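Local coordinates for protein nicotinamide riboside transporter PnuC (PDB 4QTN) that transports nicotinamide riboside, a form of vitamin B3, across the inner membrane of a bacterium as a homotrimer, at residues S63-G68 with L173-Y178; G13-F18 with C53-G58; S40-V45 with V72-Y77. All coordinates share one frame; numbering follows the deposited sequence.

Contact 1: residues S63-G68 with L173-Y178; sequences SNYLFG and LMILRY. With NNR (Nicotinamide riboside), chain I.
M174, a selenomethionine, has its CG anti to the backbone N (chi1 -174°), and further bends in the chain swing its methyl CE out to meet Y65. With CG anti to its carbonyl carbon (chi1 -73°), Y65 sends its ring across from the first turn of helix 64-80, so that the hydroxyl end nears helix 158-175. The two side chains approach from opposite directions, and CE comes obliquely against the CZ end of the ring; its approach to OH is too close in the model and is doubtful. I175 crosses the tyrosine at about a right angle, its CG2 lying 3.9 Å from Y65 OH. Within 63-68, N64 brings ND2 over the face of the same ring, 3.3 Å above the plane at the centre of Y65, with the amide tilted rather than flat. That nitrogen also makes a weak hydrogen bond to K61 O. Helix 158-175 ends in a Schellman motif at R177, while W106 NE1 is hydrogen-bonded to M174 O and the W106 and Y65 rings meet edge-to-face. Selenium, standing in for the methionine sulfur, lies 3.9 Å (M174 SE) from nicotinamide C6, and N64 OD1 is 3.9 Å from ribose O2R: two transmembrane helix ends joining in one wall of the nicotinamide riboside pocket.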
loop_
_atom_site.group_PDB
_atom_site.type_symbol
_atom_site.label_atom_id
_atom_site.label_comp_id
_atom_site.label_asym_id
_atom_site.label_seq_id
_atom_site.Cartn_x
_atom_site.Cartn_y
_atom_site.Cartn_z
ATOM N N SER C 63 -17.488 -15.005 -16.900
ATOM C CA SER C 63 -17.042 -14.364 -18.137
ATOM C C SER C 63 -15.725 -13.672 -17.972
ATOM O O SER C 63 -15.316 -12.939 -18.845
ATOM C CB SER C 63 -18.057 -13.334 -18.602
ATOM O OG SER C 63 -18.033 -12.203 -17.744
ATOM N N ASN C 64 -15.085 -13.859 -16.825
ATOM C CA ASN C 64 -13.719 -13.407 -16.652
ATOM C C ASN C 64 -12.812 -14.089 -17.659
ATOM O O ASN C 64 -11.891 -13.474 -18.178
ATOM C CB ASN C 64 -13.221 -13.659 -15.213
ATOM C CG ASN C 64 -12.479 -14.979 -15.070
ATOM O OD1 ASN C 64 -11.265 -15.065 -15.326
ATOM N ND2 ASN C 64 -13.198 -16.017 -14.644
ATOM N N TYR C 65 -13.123 -15.343 -17.982
ATOM C CA TYR C 65 -12.201 -16.196 -18.736
ATOM C C TYR C 65 -11.985 -15.762 -20.181
ATOM O O TYR C 65 -10.867 -15.865 -20.704
ATOM C CB TYR C 65 -12.627 -17.653 -18.674
ATOM C CG TYR C 65 -12.370 -18.293 -17.333
ATOM C CD1 TYR C 65 -11.076 -18.453 -16.855
ATOM C CD2 TYR C 65 -13.424 -18.738 -16.546
ATOM C CE1 TYR C 65 -10.840 -19.038 -15.631
ATOM C CE2 TYR C 65 -13.198 -19.330 -15.322
ATOM C CZ TYR C 65 -11.907 -19.480 -14.867
ATOM O OH TYR C 65 -11.680 -20.063 -13.635
ATOM N N LEU C 66 -13.045 -15.284 -20.827
ATOM C CA LEU C 66 -12.916 -14.751 -22.166
ATOM C C LEU C 66 -11.964 -13.550 -22.195
ATOM O O LEU C 66 -11.030 -13.505 -23.004
ATOM C CB LEU C 66 -14.272 -14.366 -22.729
ATOM C CG LEU C 66 -14.194 -13.574 -24.036
ATOM C CD1 LEU C 66 -13.362 -14.311 -25.086
ATOM C CD2 LEU C 66 -15.588 -13.257 -24.559
ATOM N N PHE C 67 -12.206 -12.583 -21.309
ATOM C CA PHE C 67 -11.296 -11.447 -21.129
ATOM C C PHE C 67 -9.872 -11.902 -20.860
ATOM O O PHE C 67 -8.937 -11.427 -21.495
ATOM C CB PHE C 67 -11.770 -10.535 -19.994
ATOM C CG PHE C 67 -13.033 -9.797 -20.304
ATOM C CD1 PHE C 67 -13.026 -8.703 -21.163
ATOM C CD2 PHE C 67 -14.240 -10.200 -19.748
ATOM C CE1 PHE C 67 -14.197 -8.026 -21.458
ATOM C CE2 PHE C 67 -15.420 -9.529 -20.041
ATOM C CZ PHE C 67 -15.399 -8.442 -20.897
ATOM N N GLY C 68 -9.716 -12.827 -19.920
ATOM C CA GLY C 68 -8.400 -13.331 -19.552
ATOM C C GLY C 68 -7.640 -13.848 -20.749
ATOM O O GLY C 68 -6.443 -13.558 -20.915
ATOM N N LEU C 173 -5.166 -22.606 -7.267
ATOM C CA LEU C 173 -6.244 -22.328 -6.313
ATOM C C LEU C 173 -7.462 -21.622 -6.961
ATOM O O LEU C 173 -8.623 -21.942 -6.649
ATOM C CB LEU C 173 -5.730 -21.513 -5.139
ATOM C CG LEU C 173 -4.653 -22.206 -4.299
ATOM C CD1 LEU C 173 -3.628 -21.206 -3.796
ATOM C CD2 LEU C 173 -5.244 -22.989 -3.140
HETATM N N MSE C 174 -7.198 -20.685 -7.877
HETATM C CA MSE C 174 -8.282 -19.904 -8.509
HETATM C C MSE C 174 -9.213 -20.752 -9.361
HETATM O O MSE C 174 -10.424 -20.709 -9.174
HETATM C CB MSE C 174 -7.725 -18.719 -9.270
HETATM C CG MSE C 174 -8.826 -17.820 -9.799
HETATM SE SE MSE C 174 -8.556 -17.755 -11.738
HETATM C CE MSE C 174 -10.423 -17.794 -12.358
ATOM N N ILE C 175 -8.669 -21.544 -10.283
ATOM C CA ILE C 175 -9.526 -22.462 -11.052
ATOM C C ILE C 175 -10.231 -23.462 -10.139
ATOM O O ILE C 175 -11.399 -23.773 -10.346
ATOM C CB ILE C 175 -8.777 -23.212 -12.183
ATOM C CG1 ILE C 175 -7.503 -23.876 -11.667
ATOM C CG2 ILE C 175 -8.475 -22.275 -13.338
ATOM C CD1 ILE C 175 -6.885 -24.831 -12.656
ATOM N N LEU C 176 -9.525 -23.927 -9.103
ATOM C CA LEU C 176 -10.115 -24.813 -8.073
ATOM C C LEU C 176 -11.124 -24.136 -7.098
ATOM O O LEU C 176 -11.620 -24.794 -6.189
ATOM C CB LEU C 176 -9.018 -25.506 -7.265
ATOM C CG LEU C 176 -8.330 -26.762 -7.816
ATOM C CD1 LEU C 176 -7.911 -27.645 -6.650
ATOM C CD2 LEU C 176 -9.205 -27.542 -8.796
ATOM N N ARG C 177 -11.371 -22.824 -7.271
ATOM C CA ARG C 177 -12.402 -22.075 -6.500
ATOM C C ARG C 177 -12.083 -21.806 -5.005
ATOM O O ARG C 177 -12.991 -21.712 -4.187
ATOM C CB ARG C 177 -13.767 -22.750 -6.632
ATOM C CG ARG C 177 -14.387 -22.612 -8.002
ATOM C CD ARG C 177 -15.082 -23.888 -8.446
ATOM N NE ARG C 177 -15.907 -24.458 -7.390
ATOM C CZ ARG C 177 -15.824 -25.716 -6.974
ATOM N NH1 ARG C 177 -14.965 -26.562 -7.554
ATOM N NH2 ARG C 177 -16.611 -26.134 -5.987
ATOM N N TYR C 178 -10.808 -21.667 -4.657
ATOM C CA TYR C 178 -10.433 -21.449 -3.253
ATOM C C TYR C 178 -10.159 -19.992 -2.955
ATOM O O TYR C 178 -9.516 -19.297 -3.737
ATOM C CB TYR C 178 -9.229 -22.317 -2.857
ATOM C CG TYR C 178 -9.588 -23.780 -2.693
ATOM C CD1 TYR C 178 -10.308 -24.227 -1.573
ATOM C CD2 TYR C 178 -9.254 -24.708 -3.666
ATOM C CE1 TYR C 178 -10.654 -25.558 -1.426
ATOM C CE2 TYR C 178 -9.601 -26.043 -3.534
ATOM C CZ TYR C 178 -10.299 -26.466 -2.412
ATOM O OH TYR C 178 -10.647 -27.794 -2.287
HETATM O O2R NNR I . -7.403 -15.310 -14.648
HETATM C C2R NNR I . -6.289 -14.310 -14.320
HETATM C C3R NNR I . -5.334 -14.182 -15.513
HETATM O O3R NNR I . -5.336 -15.342 -16.217
HETATM C C4R NNR I . -3.964 -13.976 -14.903
HETATM C C5R NNR I . -3.584 -12.442 -14.773
HETATM O O5R NNR I . -2.448 -12.318 -13.854
HETATM O O4R NNR I . -4.019 -14.537 -13.728
HETATM C C1R NNR I . -5.564 -14.705 -13.317
HETATM N N1 NNR I . -5.844 -13.927 -12.094
HETATM C C2 NNR I . -4.956 -12.936 -11.649
HETATM C C6 NNR I . -6.994 -14.167 -11.379
HETATM C C5 NNR I . -7.268 -13.409 -10.215
HETATM C C4 NNR I . -6.381 -12.450 -9.776
HETATM C C3 NNR I . -5.245 -12.194 -10.482
HETATM C C7 NNR I . -4.315 -11.099 -9.990
HETATM O O7 NNR I . -3.155 -11.106 -10.280
HETATM N N7 NNR I . -4.841 -10.036 -9.177
#

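Contact 2: residues G13-F18 with C53-G58; sequences GGWTHF and CVVFVG. With BOG (octyl beta-D-glucopyranoside), chain J; NNR (Nicotinamide riboside), chain I.
W15 and F56 form a T-shaped (edge-to-face) aromatic pair, which joins the turn between helices 4-12 and 17-34 to the transmembrane helix 41-59. The edge of the indole's six-membered ring is directed at the face of the phenyl ring; their centroids are 5.3 Å apart and the planes stand at 67°. F56 lies at the edge of the indole, near its plane, where W15 CH2 and F56 CE1 come within 3.7 Å. V55, one residue earlier, extends CG1 obliquely to the same end of the indole, 3.7 Å from W15 CZ3; this methyl is anti to the valine's backbone N (chi1 156°), which carries it toward the tryptophan. F56 also meets the ring of F67 on helix 64-80, the planes at an angle. A bound detergent, octyl glucoside, packs its alkyl chain against W15, C4' of the chain lying over one face of the indole, while the pyrrole NE1 is hydrogen-bonded to L11 O.

Helix 41-59 thus presents different residues to two neighbours. V55 and F56 take the tryptophan, whereas C53, V54 and V57 line the nicotinamide riboside pocket, V57 CG1 lying 3.5 Å from pyridine C5. At the sugar end of the detergent, W15 N donates a hydrogen bond of 3.2 Å to O2 of the glucose, with an angle of 150° at the hydrogen.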
loop_
_atom_site.group_PDB
_atom_site.type_symbol
_atom_site.label_atom_id
_atom_site.label_comp_id
_atom_site.label_asym_id
_atom_site.label_seq_id
_atom_site.Cartn_x
_atom_site.Cartn_y
_atom_site.Cartn_z
ATOM N N GLY C 13 -24.819 -6.986 -14.552
ATOM C CA GLY C 13 -25.655 -7.511 -13.478
ATOM C C GLY C 13 -24.972 -7.533 -12.134
ATOM O O GLY C 13 -23.869 -8.056 -11.994
ATOM N N GLY C 14 -25.632 -6.955 -11.141
ATOM C CA GLY C 14 -25.297 -7.211 -9.748
ATOM C C GLY C 14 -23.972 -6.643 -9.291
ATOM O O GLY C 14 -23.316 -7.228 -8.434
ATOM N N TRP C 15 -23.571 -5.498 -9.861
ATOM C CA TRP C 15 -22.489 -4.678 -9.274
ATOM C C TRP C 15 -23.038 -3.784 -8.196
ATOM O O TRP C 15 -24.103 -3.162 -8.376
ATOM C CB TRP C 15 -21.802 -3.794 -10.317
ATOM C CG TRP C 15 -21.281 -4.501 -11.486
ATOM C CD1 TRP C 15 -21.916 -4.690 -12.670
ATOM C CD2 TRP C 15 -19.990 -5.085 -11.624
ATOM N NE1 TRP C 15 -21.109 -5.371 -13.540
ATOM C CE2 TRP C 15 -19.917 -5.627 -12.924
ATOM C CE3 TRP C 15 -18.898 -5.223 -10.774
ATOM C CZ2 TRP C 15 -18.791 -6.297 -13.395
ATOM C CZ3 TRP C 15 -17.779 -5.887 -11.240
ATOM C CH2 TRP C 15 -17.735 -6.418 -12.547
ATOM N N THR C 16 -22.311 -3.707 -7.078
ATOM C CA THR C 16 -22.474 -2.612 -6.129
ATOM C C THR C 16 -22.035 -1.298 -6.767
ATOM O O THR C 16 -21.298 -1.289 -7.785
ATOM C CB THR C 16 -21.642 -2.809 -4.860
ATOM O OG1 THR C 16 -20.254 -2.764 -5.190
ATOM C CG2 THR C 16 -21.956 -4.113 -4.223
ATOM N N HIS C 17 -22.488 -0.190 -6.164
ATOM C CA HIS C 17 -22.086 1.159 -6.574
ATOM C C HIS C 17 -20.569 1.299 -6.498
ATOM O O HIS C 17 -19.914 1.731 -7.465
ATOM C CB HIS C 17 -22.757 2.197 -5.675
ATOM C CG HIS C 17 -22.402 3.605 -6.015
ATOM N ND1 HIS C 17 -21.173 4.151 -5.720
ATOM C CD2 HIS C 17 -23.114 4.584 -6.622
ATOM C CE1 HIS C 17 -21.140 5.406 -6.134
ATOM N NE2 HIS C 17 -22.305 5.692 -6.687
ATOM N N PHE C 18 -20.015 0.889 -5.356
ATOM C CA PHE C 18 -18.595 0.956 -5.112
ATOM C C PHE C 18 -17.779 0.156 -6.165
ATOM O O PHE C 18 -16.859 0.696 -6.788
ATOM C CB PHE C 18 -18.325 0.483 -3.712
ATOM C CG PHE C 18 -16.882 0.436 -3.350
ATOM C CD1 PHE C 18 -16.227 1.567 -2.926
ATOM C CD2 PHE C 18 -16.201 -0.751 -3.363
ATOM C CE1 PHE C 18 -14.903 1.521 -2.542
ATOM C CE2 PHE C 18 -14.867 -0.812 -2.988
ATOM C CZ PHE C 18 -14.218 0.331 -2.582
ATOM N N CYS C 53 -10.610 -8.653 -16.513
ATOM C CA CYS C 53 -10.423 -10.052 -16.121
ATOM C C CYS C 53 -10.446 -10.191 -14.607
ATOM O O CYS C 53 -11.326 -10.845 -14.058
ATOM C CB CYS C 53 -9.150 -10.650 -16.687
ATOM S SG CYS C 53 -8.907 -12.396 -16.215
ATOM N N VAL C 54 -9.510 -9.540 -13.934
ATOM C CA VAL C 54 -9.366 -9.705 -12.486
ATOM C C VAL C 54 -10.516 -9.117 -11.652
ATOM O O VAL C 54 -10.866 -9.656 -10.609
ATOM C CB VAL C 54 -8.030 -9.170 -11.976
ATOM C CG1 VAL C 54 -6.878 -9.915 -12.656
ATOM C CG2 VAL C 54 -7.946 -7.665 -12.206
ATOM N N VAL C 55 -11.115 -8.033 -12.109
ATOM C CA VAL C 55 -12.270 -7.496 -11.392
ATOM C C VAL C 55 -13.417 -8.522 -11.418
ATOM O O VAL C 55 -14.078 -8.750 -10.409
ATOM C CB VAL C 55 -12.686 -6.094 -11.927
ATOM C CG1 VAL C 55 -14.152 -5.787 -11.642
ATOM C CG2 VAL C 55 -11.782 -5.023 -11.334
ATOM N N PHE C 56 -13.569 -9.205 -12.553
ATOM C CA PHE C 56 -14.575 -10.272 -12.705
ATOM C C PHE C 56 -14.282 -11.532 -11.862
ATOM O O PHE C 56 -15.215 -12.145 -11.320
ATOM C CB PHE C 56 -14.744 -10.649 -14.177
ATOM C CG PHE C 56 -15.588 -9.693 -14.949
ATOM C CD1 PHE C 56 -15.311 -8.343 -14.944
ATOM C CD2 PHE C 56 -16.663 -10.144 -15.689
ATOM C CE1 PHE C 56 -16.093 -7.451 -15.666
ATOM C CE2 PHE C 56 -17.453 -9.261 -16.410
ATOM C CZ PHE C 56 -17.164 -7.912 -16.399
ATOM N N VAL C 57 -13.000 -11.928 -11.765
ATOM C CA VAL C 57 -12.598 -12.999 -10.822
ATOM C C VAL C 57 -12.970 -12.617 -9.373
ATOM O O VAL C 57 -13.562 -13.415 -8.638
ATOM C CB VAL C 57 -11.084 -13.343 -10.921
ATOM C CG1 VAL C 57 -10.637 -14.172 -9.730
ATOM C CG2 VAL C 57 -10.797 -14.086 -12.201
ATOM N N GLY C 58 -12.668 -11.381 -8.995
ATOM C CA GLY C 58 -12.989 -10.893 -7.662
ATOM C C GLY C 58 -14.462 -11.008 -7.388
ATOM O O GLY C 58 -14.869 -11.360 -6.285
HETATM C C1 BOG J . -25.657 -1.234 -12.374
HETATM O O1 BOG J . -24.347 -0.796 -12.473
HETATM C C2 BOG J . -25.724 -2.427 -11.430
HETATM O O2 BOG J . -24.931 -3.563 -11.943
HETATM C C3 BOG J . -27.129 -2.882 -11.255
HETATM O O3 BOG J . -27.124 -4.038 -10.358
HETATM C C4 BOG J . -28.018 -1.811 -10.709
HETATM O O4 BOG J . -29.389 -2.243 -10.778
HETATM C C5 BOG J . -27.874 -0.437 -11.404
HETATM O O5 BOG J . -26.497 -0.089 -11.889
HETATM C C6 BOG J . -28.286 0.601 -10.422
HETATM O O6 BOG J . -28.760 1.764 -11.094
HETATM C "C1'" BOG J . -23.664 -1.181 -13.695
HETATM C "C2'" BOG J . -22.126 -1.119 -13.423
HETATM C "C3'" BOG J . -21.358 -1.410 -14.688
HETATM C "C4'" BOG J . -19.843 -1.160 -14.407
HETATM C "C5'" BOG J . -18.989 -1.510 -15.664
HETATM C "C6'" BOG J . -19.123 -3.019 -15.990
HETATM C "C7'" BOG J . -19.385 -3.225 -17.502
HETATM C "C8'" BOG J . -18.052 -3.557 -18.261
HETATM O O2R NNR I . -7.403 -15.310 -14.648
HETATM C C2R NNR I . -6.289 -14.310 -14.320
HETATM C C3R NNR I . -5.334 -14.182 -15.513
HETATM O O3R NNR I . -5.336 -15.342 -16.217
HETATM C C4R NNR I . -3.964 -13.976 -14.903
HETATM C C5R NNR I . -3.584 -12.442 -14.773
HETATM O O5R NNR I . -2.448 -12.318 -13.854
HETATM O O4R NNR I . -4.019 -14.537 -13.728
HETATM C C1R NNR I . -5.564 -14.705 -13.317
HETATM N N1 NNR I . -5.844 -13.927 -12.094
HETATM C C2 NNR I . -4.956 -12.936 -11.649
HETATM C C6 NNR I . -6.994 -14.167 -11.379
HETATM C C5 NNR I . -7.268 -13.409 -10.215
HETATM C C4 NNR I . -6.381 -12.450 -9.776
HETATM C C3 NNR I . -5.245 -12.194 -10.482
HETATM C C7 NNR I . -4.315 -11.099 -9.990
HETATM O O7 NNR I . -3.155 -11.106 -10.280
HETATM N N7 NNR I . -4.841 -10.036 -9.177
#

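Contact 3: residues S40-V45 with V72-Y77; sequences SWLASV and VSLYAY. With NNR (Nicotinamide riboside), chain I.
L42 and L74 make the close-packed centre of this contact, each side chain leaving its helix toward the other. They cross at about a right angle and meet by one branch each, L42 CD2 lying 4.0 Å from L74 CD2. The second branch of L74 serves another neighbour: CD1 reaches V45 CG1 at 3.3 Å, so that the forked end of one leucine is shared between two residues a helical turn apart. With CG anti to the carbonyl carbon (chi1 -61°) and an extended second torsion, L74 holds its two methyls out where both can be used. The packing is wholly apolar; no hydrogen bond passes between 40-45 and 72-77.

This is the far end of an antiparallel helical hairpin. Helices 41-59 and 64-80 follow each other in the chain, and the short axes of 41-45 and 72-77 run at 140° to one another, 9.0 Å apart at closest approach. At this spacing the gap between the axes is filled by L42, V45 and L74, while V78, a turn beyond L74, also touches L42 and A43.

Toward the exposed flank the packing thins to a single branch. L42 CD1 lies 3.4 Å from CD2 of Y77, an oblique approach to a ring that belongs to an exposed residue. CG of this tyrosine is anti to the backbone N (chi1 176°), which carries the ring out beside L42, and the two side chains cross at about a right angle. On the other side of its fork, L42 CD2 rests 3.6 Å above the ring plane of W41, toward the rim. The inner side of 72-77 is different again: Y75 OH is hydrogen-bonded to E87 and W196, and V72 CG1 comes within 3.6 Å of O3R of nicotinamide riboside.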
loop_
_atom_site.group_PDB
_atom_site.type_symbol
_atom_site.label_atom_id
_atom_site.label_comp_id
_atom_site.label_asym_id
_atom_site.label_seq_id
_atom_site.Cartn_x
_atom_site.Cartn_y
_atom_site.Cartn_z
ATOM N N SER C 40 1.575 2.697 -28.384
ATOM C CA SER C 40 1.458 1.430 -27.641
ATOM C C SER C 40 -0.008 1.100 -27.339
ATOM O O SER C 40 -0.447 1.098 -26.181
ATOM C CB SER C 40 2.308 1.443 -26.361
ATOM O OG SER C 40 2.160 2.660 -25.650
ATOM N N TRP C 41 -0.761 0.843 -28.405
ATOM C CA TRP C 41 -2.163 0.471 -28.307
ATOM C C TRP C 41 -2.304 -0.939 -27.739
ATOM O O TRP C 41 -3.330 -1.275 -27.155
ATOM C CB TRP C 41 -2.819 0.541 -29.686
ATOM C CG TRP C 41 -2.338 -0.542 -30.629
ATOM C CD1 TRP C 41 -1.148 -0.573 -31.310
ATOM C CD2 TRP C 41 -3.024 -1.752 -30.965
ATOM N NE1 TRP C 41 -1.057 -1.728 -32.053
ATOM C CE2 TRP C 41 -2.196 -2.467 -31.866
ATOM C CE3 TRP C 41 -4.257 -2.300 -30.601
ATOM C CZ2 TRP C 41 -2.568 -3.705 -32.409
ATOM C CZ3 TRP C 41 -4.626 -3.534 -31.146
ATOM C CH2 TRP C 41 -3.780 -4.220 -32.038
ATOM N N LEU C 42 -1.262 -1.754 -27.914
ATOM C CA LEU C 42 -1.302 -3.161 -27.519
ATOM C C LEU C 42 -1.421 -3.296 -26.027
ATOM O O LEU C 42 -2.406 -3.839 -25.528
ATOM C CB LEU C 42 -0.056 -3.912 -28.003
ATOM C CG LEU C 42 -0.163 -4.870 -29.194
ATOM C CD1 LEU C 42 0.813 -6.012 -29.000
ATOM C CD2 LEU C 42 -1.574 -5.410 -29.384
ATOM N N ALA C 43 -0.409 -2.798 -25.317
ATOM C CA ALA C 43 -0.370 -2.857 -23.863
ATOM C C ALA C 43 -1.593 -2.186 -23.229
ATOM O O ALA C 43 -2.042 -2.584 -22.147
ATOM C CB ALA C 43 0.918 -2.238 -23.338
ATOM N N SER C 44 -2.152 -1.191 -23.909
ATOM C CA SER C 44 -3.349 -0.547 -23.396
ATOM C C SER C 44 -4.611 -1.387 -23.554
ATOM O O SER C 44 -5.435 -1.414 -22.655
ATOM C CB SER C 44 -3.515 0.854 -23.939
ATOM O OG SER C 44 -2.884 1.764 -23.066
ATOM N N VAL C 45 -4.729 -2.111 -24.671
ATOM C CA VAL C 45 -5.741 -3.179 -24.780
ATOM C C VAL C 45 -5.457 -4.254 -23.725
ATOM O O VAL C 45 -6.368 -4.745 -23.067
ATOM C CB VAL C 45 -5.773 -3.830 -26.190
ATOM C CG1 VAL C 45 -6.604 -5.089 -26.171
ATOM C CG2 VAL C 45 -6.347 -2.875 -27.201
ATOM N N VAL C 72 -4.024 -12.086 -21.324
ATOM C CA VAL C 72 -2.741 -12.778 -21.054
ATOM C C VAL C 72 -1.897 -12.997 -22.318
ATOM O O VAL C 72 -0.664 -13.039 -22.249
ATOM C CB VAL C 72 -2.903 -14.124 -20.273
ATOM C CG1 VAL C 72 -3.309 -13.870 -18.829
ATOM C CG2 VAL C 72 -3.874 -15.078 -20.974
ATOM N N SER C 73 -2.569 -13.121 -23.468
ATOM C CA SER C 73 -1.890 -13.376 -24.741
ATOM C C SER C 73 -1.116 -12.144 -25.128
ATOM O O SER C 73 0.122 -12.148 -25.155
ATOM C CB SER C 73 -2.907 -13.718 -25.830
ATOM O OG SER C 73 -3.713 -14.813 -25.442
ATOM N N LEU C 74 -1.854 -11.071 -25.388
ATOM C CA LEU C 74 -1.262 -9.775 -25.601
ATOM C C LEU C 74 -0.123 -9.512 -24.605
ATOM O O LEU C 74 1.036 -9.339 -25.008
ATOM C CB LEU C 74 -2.332 -8.683 -25.521
ATOM C CG LEU C 74 -3.464 -8.786 -26.561
ATOM C CD1 LEU C 74 -4.433 -7.621 -26.431
ATOM C CD2 LEU C 74 -2.913 -8.870 -27.977
ATOM N N TYR C 75 -0.451 -9.518 -23.310
ATOM C CA TYR C 75 0.542 -9.241 -22.266
ATOM C C TYR C 75 1.774 -10.105 -22.460
ATOM O O TYR C 75 2.902 -9.639 -22.276
ATOM C CB TYR C 75 -0.053 -9.444 -20.867
ATOM C CG TYR C 75 0.943 -9.327 -19.711
ATOM C CD1 TYR C 75 1.190 -8.102 -19.092
ATOM C CD2 TYR C 75 1.593 -10.450 -19.211
ATOM C CE1 TYR C 75 2.086 -8.001 -18.028
ATOM C CE2 TYR C 75 2.493 -10.356 -18.157
ATOM C CZ TYR C 75 2.730 -9.135 -17.571
ATOM O OH TYR C 75 3.617 -9.051 -16.535
ATOM N N ALA C 76 1.566 -11.355 -22.866
ATOM C CA ALA C 76 2.687 -12.273 -23.068
ATOM C C ALA C 76 3.640 -11.724 -24.122
ATOM O O ALA C 76 4.861 -11.743 -23.946
ATOM C CB ALA C 76 2.191 -13.661 -23.453
ATOM N N TYR C 77 3.069 -11.210 -25.205
ATOM C CA TYR C 77 3.850 -10.604 -26.270
ATOM C C TYR C 77 4.563 -9.356 -25.735
ATOM O O TYR C 77 5.796 -9.277 -25.749
ATOM C CB TYR C 77 2.926 -10.262 -27.449
ATOM C CG TYR C 77 3.580 -9.535 -28.594
ATOM C CD1 TYR C 77 4.274 -10.224 -29.570
ATOM C CD2 TYR C 77 3.457 -8.155 -28.722
ATOM C CE1 TYR C 77 4.859 -9.558 -30.633
ATOM C CE2 TYR C 77 4.035 -7.478 -29.775
ATOM C CZ TYR C 77 4.735 -8.179 -30.730
ATOM O OH TYR C 77 5.308 -7.504 -31.790
HETATM O O2R NNR I . -7.403 -15.310 -14.648
HETATM C C2R NNR I . -6.289 -14.310 -14.320
HETATM C C3R NNR I . -5.334 -14.182 -15.513
HETATM O O3R NNR I . -5.336 -15.342 -16.217
HETATM C C4R NNR I . -3.964 -13.976 -14.903
HETATM C C5R NNR I . -3.584 -12.442 -14.773
HETATM O O5R NNR I . -2.448 -12.318 -13.854
HETATM O O4R NNR I . -4.019 -14.537 -13.728
HETATM C C1R NNR I . -5.564 -14.705 -13.317
HETATM N N1 NNR I . -5.844 -13.927 -12.094
HETATM C C2 NNR I . -4.956 -12.936 -11.649
HETATM C C6 NNR I . -6.994 -14.167 -11.379
HETATM C C5 NNR I . -7.268 -13.409 -10.215
HETATM C C4 NNR I . -6.381 -12.450 -9.776
HETATM C C3 NNR I . -5.245 -12.194 -10.482
HETATM C C7 NNR I . -4.315 -11.099 -9.990
HETATM O O7 NNR I . -3.155 -11.106 -10.280
HETATM N N7 NNR I . -4.841 -10.036 -9.177
#

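Overall arrangement
Contacts 1 and 2 are buried, whereas contact 3 lies at the surface, yet none of the three carries a hydrogen bond between its own segments. Helix 64-80 enters contacts 1 and 3, and helix 41-59 enters contacts 2 and 3, so contact 3 joins at one end the two helices that the others use near their connecting turn. There contacts 1 and 2 touch, N64 packing on F56 and V57. The chemistry changes accordingly: a methionine (as selenomethionine) and an amide beside the ligand with a phenol ring behind them, paired aromatic rings against a detergent, and aliphatic branches at the exposed end. Each contact also includes at least one pocket residue; in contact 3 it is V72, which stands apart from the packing.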